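Local coordinates for protein endo-1,4-beta-xylanase C (Paenibacillus barcinonensis, PDB 4XUR) that hydrolyses internal beta-1,4 linkages of xylan, the chain here being a family 22 carbohydrate-binding module that holds xylo-oligosaccharides and a calcium ion, at residues A[56-61]-A[149-154]; A[81-86]-A[163-168]; A[97-102]-A[137-142]. All blocks are in the same frame, centred on the assembly; numbering follows the deposited sequence.

Contact 1 (A[56-61]-A[149-154]); sequences SETYHG and PWKQSS. With XYP (beta-D-xylopyranose), chain D; XYP (beta-D-xylopyranose), chain B.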
loop_
_atom_site.group_PDB
_atom_site.type_symbol
_atom_site.label_atom_id
_atom_site.label_comp_id
_atom_site.label_asym_id
_atom_site.label_seq_id
_atom_site.Cartn_x
_atom_site.Cartn_y
_atom_site.Cartn_z
ATOM N N SER A 56 11.147 -8.793 -5.015
ATOM C CA SER A 56 11.540 -10.234 -5.118
ATOM C C SER A 56 10.740 -11.054 -4.089
ATOM O O SER A 56 11.113 -12.208 -3.767
ATOM C CB SER A 56 13.039 -10.383 -4.908
ATOM O OG SER A 56 13.507 -10.012 -3.641
ATOM N N GLU A 57 9.663 -10.468 -3.586
ATOM C CA GLU A 57 8.663 -11.185 -2.827
ATOM C C GLU A 57 7.280 -10.581 -3.122
ATOM O O GLU A 57 7.161 -9.430 -3.594
ATOM C CB GLU A 57 8.955 -11.105 -1.315
ATOM C CG GLU A 57 10.308 -11.574 -0.820
ATOM C CD GLU A 57 10.549 -13.082 -0.900
ATOM O OE1 GLU A 57 9.627 -13.856 -1.165
ATOM O OE2 GLU A 57 11.746 -13.494 -0.723
ATOM N N THR A 58 6.221 -11.372 -2.908
ATOM C CA THR A 58 4.859 -10.887 -3.158
ATOM C C THR A 58 4.592 -9.765 -2.190
ATOM O O THR A 58 3.841 -8.841 -2.504
ATOM C CB THR A 58 3.746 -11.957 -2.878
ATOM O OG1 THR A 58 3.849 -12.389 -1.510
ATOM C CG2 THR A 58 3.864 -13.146 -3.810
ATOM N N TYR A 59 5.215 -9.865 -1.006
ATOM C CA TYR A 59 4.977 -8.895 0.068
ATOM C C TYR A 59 5.788 -7.578 -0.013
ATOM O O TYR A 59 5.574 -6.677 0.830
ATOM C CB TYR A 59 5.141 -9.577 1.433
ATOM C CG TYR A 59 6.491 -10.122 1.758
ATOM C CD1 TYR A 59 7.512 -9.294 2.215
ATOM C CD2 TYR A 59 6.762 -11.501 1.638
ATOM C CE1 TYR A 59 8.771 -9.810 2.529
ATOM C CE2 TYR A 59 8.025 -12.022 1.967
ATOM C CZ TYR A 59 9.013 -11.164 2.415
ATOM O OH TYR A 59 10.281 -11.655 2.746
ATOM N N HIS A 60 6.683 -7.465 -0.978
ATOM C CA HIS A 60 7.334 -6.192 -1.290
ATOM C C HIS A 60 6.328 -5.220 -1.894
ATOM O O HIS A 60 5.586 -5.557 -2.814
ATOM C CB HIS A 60 8.534 -6.407 -2.239
ATOM C CG HIS A 60 9.640 -7.152 -1.623
ATOM N ND1 HIS A 60 10.746 -7.586 -2.341
ATOM C CD2 HIS A 60 9.863 -7.509 -0.345
ATOM C CE1 HIS A 60 11.576 -8.205 -1.513
ATOM N NE2 HIS A 60 11.070 -8.168 -0.300
ATOM N N GLY A 61 6.338 -3.997 -1.395
ATOM C CA GLY A 61 5.394 -2.971 -1.803
ATOM C C GLY A 61 5.527 -1.720 -0.984
ATOM O O GLY A 61 6.252 -1.732 0.034
ATOM N N PRO A 149 -0.932 -10.841 -4.269
ATOM C CA PRO A 149 -1.417 -11.912 -3.325
ATOM C C PRO A 149 -0.324 -12.807 -2.773
ATOM O O PRO A 149 0.578 -13.202 -3.452
ATOM C CB PRO A 149 -2.388 -12.696 -4.222
ATOM C CG PRO A 149 -2.928 -11.695 -5.174
ATOM C CD PRO A 149 -1.730 -10.800 -5.481
ATOM N N TRP A 150 -0.438 -13.121 -1.479
ATOM C CA TRP A 150 0.544 -13.824 -0.703
ATOM C C TRP A 150 0.757 -15.323 -1.018
ATOM O O TRP A 150 -0.198 -15.961 -1.380
ATOM C CB TRP A 150 -0.053 -13.736 0.718
ATOM C CG TRP A 150 0.439 -14.681 1.606
ATOM C CD1 TRP A 150 -0.230 -15.796 2.137
ATOM C CD2 TRP A 150 1.732 -14.675 2.134
ATOM N NE1 TRP A 150 0.635 -16.477 2.974
ATOM C CE2 TRP A 150 1.848 -15.806 2.985
ATOM C CE3 TRP A 150 2.834 -13.859 1.940
ATOM C CZ2 TRP A 150 3.014 -16.089 3.665
ATOM C CZ3 TRP A 150 3.954 -14.135 2.586
ATOM C CH2 TRP A 150 4.063 -15.236 3.462
ATOM N N LYS A 151 1.953 -15.921 -0.936
ATOM C CA LYS A 151 3.218 -15.526 -1.609
ATOM C C LYS A 151 3.756 -16.688 -2.550
ATOM O O LYS A 151 3.533 -16.623 -3.759
ATOM C CB LYS A 151 4.297 -15.066 -0.653
ATOM C CG LYS A 151 5.612 -14.776 -1.377
ATOM C CD LYS A 151 6.792 -14.528 -0.468
ATOM C CE LYS A 151 6.623 -15.172 0.917
ATOM N NZ LYS A 151 7.909 -15.583 1.579
ATOM N N GLN A 152 4.468 -17.749 -2.134
ATOM C CA GLN A 152 5.168 -18.074 -0.919
ATOM C C GLN A 152 6.600 -18.191 -1.465
ATOM O O GLN A 152 6.749 -18.748 -2.559
ATOM C CB GLN A 152 4.697 -19.462 -0.445
ATOM C CG GLN A 152 3.181 -19.665 -0.225
ATOM C CD GLN A 152 2.671 -20.964 -0.894
ATOM O OE1 GLN A 152 2.850 -21.164 -2.109
ATOM N NE2 GLN A 152 2.026 -21.830 -0.115
ATOM N N SER A 153 7.625 -17.704 -0.731
ATOM C CA SER A 153 9.037 -17.518 -1.248
ATOM C C SER A 153 9.441 -18.708 -2.088
ATOM O O SER A 153 9.907 -18.577 -3.231
ATOM C CB SER A 153 10.083 -17.342 -0.114
ATOM O OG SER A 153 11.322 -16.793 -0.574
ATOM N N SER A 154 9.224 -19.887 -1.518
ATOM C CA SER A 154 9.371 -21.134 -2.269
ATOM C C SER A 154 8.747 -21.093 -3.683
ATOM O O SER A 154 9.347 -21.538 -4.625
ATOM C CB SER A 154 8.691 -22.259 -1.478
ATOM O OG SER A 154 7.466 -21.774 -0.918
HETATM C C1 XYP D . 7.613 -9.806 6.180
HETATM C C2 XYP D . 7.298 -11.263 6.328
HETATM C C3 XYP D . 6.213 -11.710 5.396
HETATM C C4 XYP D . 5.002 -10.765 5.532
HETATM C C5 XYP D . 5.430 -9.311 5.412
HETATM O O2 XYP D . 8.521 -12.042 6.075
HETATM O O3 XYP D . 5.784 -13.031 5.700
HETATM O O4 XYP D . 4.092 -11.057 4.514
HETATM O O5 XYP D . 6.409 -9.009 6.392
HETATM C C1 XYP B . 2.743 -10.900 4.896
HETATM C C2 XYP B . 1.868 -10.580 3.685
HETATM C C3 XYP B . 0.388 -10.521 4.047
HETATM C C4 XYP B . -0.001 -11.787 4.846
HETATM C C5 XYP B . 0.976 -12.043 5.997
HETATM O O2 XYP B . 2.226 -9.304 3.171
HETATM O O3 XYP B . -0.411 -10.444 2.893
HETATM O O4 XYP B . -1.329 -11.558 5.372
HETATM O O5 XYP B . 2.293 -12.161 5.499
#
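With Tyr59 CG set between its backbone N and carbonyl carbon (chi1 63°) and Trp150 CG anti to its own N (chi1 160°), the two aromatic side chains meet beside the bound sugar. Tyr59 CD2 lies in the plane of the indole, at its edge, 4.0 Å from Trp150 CZ3. The phenol ring is sandwiched: C3 of the chain D xylose sits over the centre of one face, 3.7 Å above the plane, while Glu57 CB backs the opposite face nearer the rim. Lys151 lies at the CD2-CE2 edge of the phenol ring, its CE in the ring plane and its NZ 3.6 Å from Tyr59 CE2. Thr58 CG2 packs on Pro149 O at 3.3 Å, and Thr58 OG1 is buried with no partner in the model. The indole meets the chain B xylose over one face, the sugar O5 offset toward the rim. Glu57 OE1 makes a long salt bridge of 3.7 Å to Lys151 NZ, and Ser153 OG is only weakly bonded to the Glu57 carboxylate. Tyr59 and Trp150 belong to the xylotetraose pocket with Tyr145 and Glu147. The aromatics thus offer apolar surface to successive sugars, and the loose charged pair probably adds little directional hold.

Contact 2 (A[81-86]-A[163-168]); sequences WAMYDE and PFYVDD. With CA (calcium ion), chain G.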
loop_
_atom_site.group_PDB
_atom_site.type_symbol
_atom_site.label_atom_id
_atom_site.label_comp_id
_atom_site.label_asym_id
_atom_site.label_seq_id
_atom_site.Cartn_x
_atom_site.Cartn_y
_atom_site.Cartn_z
ATOM N N TRP A 81 -5.092 4.548 -5.878
ATOM C CA TRP A 81 -5.060 4.100 -7.288
ATOM C C TRP A 81 -3.798 3.412 -7.561
ATOM O O TRP A 81 -2.734 3.825 -7.070
ATOM C CB TRP A 81 -5.219 5.289 -8.205
ATOM C CG TRP A 81 -6.593 5.941 -8.092
ATOM C CD1 TRP A 81 -6.999 6.805 -7.137
ATOM C CD2 TRP A 81 -7.686 5.810 -9.006
ATOM N NE1 TRP A 81 -8.298 7.162 -7.325
ATOM C CE2 TRP A 81 -8.760 6.553 -8.460
ATOM C CE3 TRP A 81 -7.900 5.053 -10.142
ATOM C CZ2 TRP A 81 -9.993 6.651 -9.107
ATOM C CZ3 TRP A 81 -9.136 5.151 -10.774
ATOM C CH2 TRP A 81 -10.165 5.904 -10.235
ATOM N N ALA A 82 -3.866 2.343 -8.346
ATOM C CA ALA A 82 -2.682 1.535 -8.653
ATOM C C ALA A 82 -2.659 1.221 -10.122
ATOM O O ALA A 82 -3.742 1.176 -10.765
ATOM C CB ALA A 82 -2.662 0.260 -7.829
ATOM N N MET A 83 -1.445 1.020 -10.647
ATOM C CA MET A 83 -1.206 0.676 -12.081
ATOM C C MET A 83 0.079 -0.126 -12.215
ATOM O O MET A 83 1.030 0.084 -11.479
ATOM C CB MET A 83 -1.206 1.948 -12.931
ATOM C CG MET A 83 -1.149 1.715 -14.462
ATOM S SD MET A 83 0.537 1.559 -15.086
ATOM C CE MET A 83 0.991 3.282 -15.126
ATOM N N TYR A 84 0.099 -1.039 -13.235
ATOM C CA TYR A 84 1.323 -1.725 -13.646
ATOM C C TYR A 84 1.379 -1.693 -15.202
ATOM O O TYR A 84 0.388 -1.701 -15.825
ATOM C CB TYR A 84 1.358 -3.153 -13.080
ATOM C CG TYR A 84 0.528 -4.211 -13.805
ATOM C CD1 TYR A 84 -0.862 -4.301 -13.611
ATOM C CD2 TYR A 84 1.122 -5.066 -14.717
ATOM C CE1 TYR A 84 -1.617 -5.280 -14.226
ATOM C CE2 TYR A 84 0.359 -6.050 -15.364
ATOM C CZ TYR A 84 -0.980 -6.114 -15.193
ATOM O OH TYR A 84 -1.720 -7.078 -15.848
ATOM N N ASP A 85 2.593 -1.626 -15.737
ATOM C CA ASP A 85 2.754 -1.586 -17.213
ATOM C C ASP A 85 3.874 -2.527 -17.770
ATOM O O ASP A 85 4.479 -2.202 -18.777
ATOM C CB ASP A 85 2.916 -0.123 -17.694
ATOM C CG ASP A 85 4.153 0.580 -17.163
ATOM O OD1 ASP A 85 5.159 -0.098 -16.785
ATOM O OD2 ASP A 85 4.152 1.844 -17.133
ATOM N N GLU A 86 4.058 -3.685 -17.142
ATOM C CA GLU A 86 4.829 -4.788 -17.727
ATOM C C GLU A 86 4.395 -6.151 -17.216
ATOM O O GLU A 86 3.894 -6.291 -16.115
ATOM C CB GLU A 86 6.336 -4.539 -17.567
ATOM C CG GLU A 86 6.884 -4.672 -16.182
ATOM C CD GLU A 86 8.380 -4.462 -16.114
ATOM O OE1 GLU A 86 8.862 -3.368 -16.503
ATOM O OE2 GLU A 86 9.066 -5.389 -15.647
ATOM N N PRO A 163 6.942 -4.731 -11.069
ATOM C CA PRO A 163 6.877 -3.388 -10.502
ATOM C C PRO A 163 5.506 -2.768 -10.701
ATOM O O PRO A 163 4.764 -3.170 -11.615
ATOM C CB PRO A 163 7.920 -2.604 -11.312
ATOM C CG PRO A 163 7.918 -3.294 -12.652
ATOM C CD PRO A 163 7.680 -4.764 -12.365
ATOM N N PHE A 164 5.122 -1.809 -9.855
ATOM C CA PHE A 164 3.843 -1.149 -9.987
ATOM C C PHE A 164 3.843 0.233 -9.299
ATOM O O PHE A 164 4.713 0.539 -8.522
ATOM C CB PHE A 164 2.673 -2.006 -9.468
ATOM C CG PHE A 164 2.696 -2.281 -7.977
ATOM C CD1 PHE A 164 2.194 -1.370 -7.104
ATOM C CD2 PHE A 164 3.221 -3.459 -7.503
ATOM C CE1 PHE A 164 2.227 -1.636 -5.739
ATOM C CE2 PHE A 164 3.218 -3.749 -6.146
ATOM C CZ PHE A 164 2.717 -2.799 -5.279
ATOM N N TYR A 165 2.866 1.022 -9.690
ATOM C CA TYR A 165 2.688 2.420 -9.281
ATOM C C TYR A 165 1.497 2.540 -8.374
ATOM O O TYR A 165 0.512 1.851 -8.571
ATOM C CB TYR A 165 2.427 3.326 -10.514
ATOM C CG TYR A 165 3.530 3.207 -11.574
ATOM C CD1 TYR A 165 3.501 2.159 -12.511
ATOM C CD2 TYR A 165 4.611 4.080 -11.555
ATOM C CE1 TYR A 165 4.536 2.040 -13.484
ATOM C CE2 TYR A 165 5.653 3.971 -12.482
ATOM C CZ TYR A 165 5.574 2.950 -13.461
ATOM O OH TYR A 165 6.594 2.826 -14.379
ATOM N N VAL A 166 1.594 3.418 -7.372
ATOM C CA VAL A 166 0.402 3.882 -6.654
ATOM C C VAL A 166 0.324 5.414 -6.629
ATOM O O VAL A 166 1.358 6.068 -6.758
ATOM C CB VAL A 166 0.311 3.401 -5.167
ATOM C CG1 VAL A 166 0.298 1.871 -5.098
ATOM C CG2 VAL A 166 1.431 3.950 -4.319
ATOM N N ASP A 167 -0.872 5.942 -6.518
ATOM C CA ASP A 167 -1.125 7.390 -6.520
ATOM C C ASP A 167 -2.451 7.713 -5.826
ATOM O O ASP A 167 -3.288 6.843 -5.604
ATOM C CB ASP A 167 -1.146 7.919 -7.980
ATOM C CG ASP A 167 -0.820 9.374 -8.110
ATOM O OD1 ASP A 167 -0.385 10.059 -7.137
ATOM O OD2 ASP A 167 -0.955 9.847 -9.264
ATOM N N ASP A 168 -2.625 8.980 -5.457
ATOM C CA ASP A 168 -3.901 9.504 -4.932
ATOM C C ASP A 168 -4.441 8.668 -3.738
ATOM O O ASP A 168 -5.610 8.235 -3.736
ATOM C CB ASP A 168 -4.946 9.642 -6.048
ATOM C CG ASP A 168 -4.637 10.802 -7.006
ATOM O OD1 ASP A 168 -3.876 11.758 -6.630
ATOM O OD2 ASP A 168 -5.129 10.747 -8.164
HETATM CA CA CA G . 0.053 12.050 -8.538
HETATM O O HOH W 1 -1.949 12.927 -8.272
#
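Ala82 CB and Val166 CG1, 4.3 Å apart, meet on one face of two neighbouring antiparallel strands in the beta-sandwich of this module. The same side continues into Tyr84 and Phe164, whose CB atoms lie 4.0 Å apart; Tyr84 reaches Gln91 and Phe164 reaches Ile93, both of strand 90-101 in the other sheet. On the reverse face Met83 and Tyr165 run side by side, pointing the same way. Met83 CG is anti to its backbone N (chi1 -172°), and the bends beyond it bring CE to 3.8 Å from Tyr165 CD1; the sulfur makes an oblique Met-aromatic contact 5.0 Å from the ring centroid. Four backbone hydrogen bonds join the hydrogen-bonded pairs Trp81-Asp167 and Met83-Tyr165, the one from Tyr165 N to Met83 O (2.7 Å) being nearly straight at 175°.

Toward the polar margin, Asp85 OD1 lies at the edge of the Tyr165 ring, whose hydroxyl is hydrogen-bonded to Lys51, and Trp81 CD1 touches Asp168 CB. Asp167 grips the calcium ion with both carboxylate oxygens, OD2 also accepting from His44 N; the backbone oxygens of Asp19 and Arg48, Ser46 OG and Glu21 OE2 complete the site with a water. That water, 2.2 Å from the calcium ion, donates a hydrogen bond to Asp168 OD1.

Contact 3 (A[97-102]-A[137-142]); sequences LEKEFN and TGISGL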
loop_
_atom_site.group_PDB
_atom_site.type_symbol
_atom_site.label_atom_id
_atom_site.label_comp_id
_atom_site.label_asym_id
_atom_site.label_seq_id
_atom_site.Cartn_x
_atom_site.Cartn_y
_atom_site.Cartn_z
ATOM N N LEU A 97 -2.937 -3.920 5.664
ATOM C CA LEU A 97 -2.550 -3.251 6.843
ATOM C C LEU A 97 -1.499 -4.059 7.532
ATOM O O LEU A 97 -1.715 -5.246 7.747
ATOM C CB LEU A 97 -3.732 -3.014 7.803
ATOM C CG LEU A 97 -4.952 -2.292 7.249
ATOM C CD1 LEU A 97 -5.989 -2.269 8.353
ATOM C CD2 LEU A 97 -4.605 -0.910 6.742
ATOM N N GLU A 98 -0.439 -3.394 8.005
ATOM C CA GLU A 98 0.519 -4.024 8.975
ATOM C C GLU A 98 0.305 -3.442 10.331
ATOM O O GLU A 98 0.321 -2.211 10.467
ATOM C CB GLU A 98 1.967 -3.753 8.506
ATOM C CG GLU A 98 3.007 -4.163 9.530
ATOM C CD GLU A 98 4.436 -3.929 8.956
ATOM O OE1 GLU A 98 4.765 -4.520 7.928
ATOM O OE2 GLU A 98 5.143 -3.058 9.500
ATOM N N LYS A 99 0.049 -4.288 11.345
ATOM C CA LYS A 99 -0.271 -3.819 12.708
ATOM C C LYS A 99 0.755 -4.276 13.747
ATOM O O LYS A 99 1.168 -5.420 13.740
ATOM C CB LYS A 99 -1.662 -4.282 13.107
ATOM C CG LYS A 99 -2.762 -3.539 12.413
ATOM C CD LYS A 99 -4.119 -4.073 12.904
ATOM C CE LYS A 99 -4.796 -4.897 11.885
ATOM N NZ LYS A 99 -6.167 -5.177 12.300
ATOM N N GLU A 100 1.144 -3.342 14.598
ATOM C CA GLU A 100 2.088 -3.546 15.702
ATOM C C GLU A 100 1.317 -3.248 17.012
ATOM O O GLU A 100 0.578 -2.247 17.103
ATOM C CB GLU A 100 3.283 -2.588 15.594
ATOM C CG GLU A 100 4.267 -2.684 16.748
ATOM C CD GLU A 100 5.238 -1.542 16.756
ATOM O OE1 GLU A 100 6.194 -1.581 16.025
ATOM O OE2 GLU A 100 5.027 -0.557 17.518
ATOM N N PHE A 101 1.494 -4.125 18.015
ATOM C CA PHE A 101 0.882 -4.028 19.294
ATOM C C PHE A 101 1.994 -4.014 20.372
ATOM O O PHE A 101 2.899 -4.822 20.305
ATOM C CB PHE A 101 -0.089 -5.181 19.591
ATOM C CG PHE A 101 -1.300 -5.173 18.700
ATOM C CD1 PHE A 101 -1.247 -5.752 17.429
ATOM C CD2 PHE A 101 -2.484 -4.536 19.079
ATOM C CE1 PHE A 101 -2.350 -5.752 16.605
ATOM C CE2 PHE A 101 -3.584 -4.560 18.245
ATOM C CZ PHE A 101 -3.511 -5.168 16.995
ATOM N N ASN A 102 1.833 -3.140 21.340
ATOM C CA ASN A 102 2.731 -3.058 22.504
ATOM C C ASN A 102 4.154 -2.828 22.104
ATOM O O ASN A 102 5.061 -3.281 22.800
ATOM C CB ASN A 102 2.599 -4.295 23.402
ATOM C CG ASN A 102 1.184 -4.634 23.728
ATOM O OD1 ASN A 102 0.704 -5.701 23.379
ATOM N ND2 ASN A 102 0.506 -3.739 24.336
ATOM N N THR A 137 -6.345 -2.043 23.161
ATOM C CA THR A 137 -5.660 -3.170 22.509
ATOM C C THR A 137 -4.144 -3.079 22.639
ATOM O O THR A 137 -3.442 -4.070 22.438
ATOM C CB THR A 137 -5.927 -3.353 21.009
ATOM O OG1 THR A 137 -5.383 -2.224 20.284
ATOM C CG2 THR A 137 -7.424 -3.593 20.707
ATOM N N GLY A 138 -3.622 -1.902 22.961
ATOM C CA GLY A 138 -2.181 -1.665 22.955
ATOM C C GLY A 138 -1.598 -1.415 21.556
ATOM O O GLY A 138 -0.363 -1.334 21.384
ATOM N N ILE A 139 -2.465 -1.212 20.549
ATOM C CA ILE A 139 -2.031 -0.892 19.227
ATOM C C ILE A 139 -1.029 0.254 19.243
ATOM O O ILE A 139 -1.297 1.262 19.881
ATOM C CB ILE A 139 -3.210 -0.583 18.229
ATOM C CG1 ILE A 139 -2.787 -0.477 16.742
ATOM C CG2 ILE A 139 -4.040 0.648 18.643
ATOM C CD1 ILE A 139 -2.609 -1.743 15.981
ATOM N N SER A 140 0.099 0.088 18.524
ATOM C CA SER A 140 1.178 1.070 18.471
ATOM C C SER A 140 1.697 1.402 17.061
ATOM O O SER A 140 2.517 2.337 16.913
ATOM C CB SER A 140 2.341 0.660 19.378
ATOM O OG SER A 140 2.900 -0.597 18.983
ATOM N N GLY A 141 1.275 0.658 16.082
ATOM C CA GLY A 141 1.475 0.948 14.619
ATOM C C GLY A 141 0.405 0.368 13.736
ATOM O O GLY A 141 -0.110 -0.724 13.985
ATOM N N LEU A 142 -0.004 1.128 12.728
ATOM C CA LEU A 142 -0.957 0.673 11.760
ATOM C C LEU A 142 -0.569 1.309 10.420
ATOM O O LEU A 142 -0.766 2.510 10.224
ATOM C CB LEU A 142 -2.388 1.107 12.162
ATOM C CG LEU A 142 -3.599 0.591 11.338
ATOM C CD1 LEU A 142 -4.880 0.508 12.204
ATOM C CD2 LEU A 142 -3.884 1.423 10.129
#
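The Phe101 ring takes Ile139 CD1 over one face, 3.9 Å from the ring centroid and 21° off its normal, in a CH-pi contact displaced toward the rim, while Thr137 OG1 lies in plane at the edge. That hydroxyl oxygen is hydrogen-bonded to Ala134 O and also accepts from Ile139 N, forming an ST turn that leads into strand 139-142. A second flat group, the Glu100 carboxylate, uses the anti lone pair of OE2, the one away from OE1, to accept from Ser140 OG at 2.6 Å. With CG anti to the backbone N (chi1 177°) and the chain extended beyond it, the carboxylate is carried to Ser140 OG. OE1 is engaged in a salt bridge with Arg143, and Ser140 OG in turn accepts from Arg103 N.

Between the antiparallel strands a classic beta bulge shifts the register by one: Ser140 N (2.8 Å) and Gly141 N (3.2 Å) both donate to Glu100 O, from the same face of its plane. Glu100 N returns a bond to Gly141 O, and past the strand end Asn102 N donates to Gly138 O, from above that carbonyl plane. Leu97 CD2 and Leu142 CD2, 4.2 Å apart, close the other end of the pairing. Glu100 therefore holds the bulge through both backbone and side chain, and the arginine at OE1 would be expected to stabilise its carboxylate as an anion.

In the fold
Contact 1 forms part of the xylotetraose pocket, whereas contact 2 carries a calcium ligand and contact 3 pairs strands of the four-stranded sheet. The centres of contacts 1 and 2 are about 17 Å apart and their nearest atoms about 4 Å; contact 3 lies about 22 Å from contact 1, centre to centre. Contacts 2 and 3 sit on opposite sides of the chain's centre, their centres about 27 Å apart. Strand 139-147, entered in contact 3, leads to loop 149-154 of contact 1, and strand 164-173 of contact 2 follows. The Glu98 side chain in 97-102 comes within about 5 Å of a xylose, its carboxylate salt-bridged to Arg143 (OE2) and to Arg31 of the pocket (OE1).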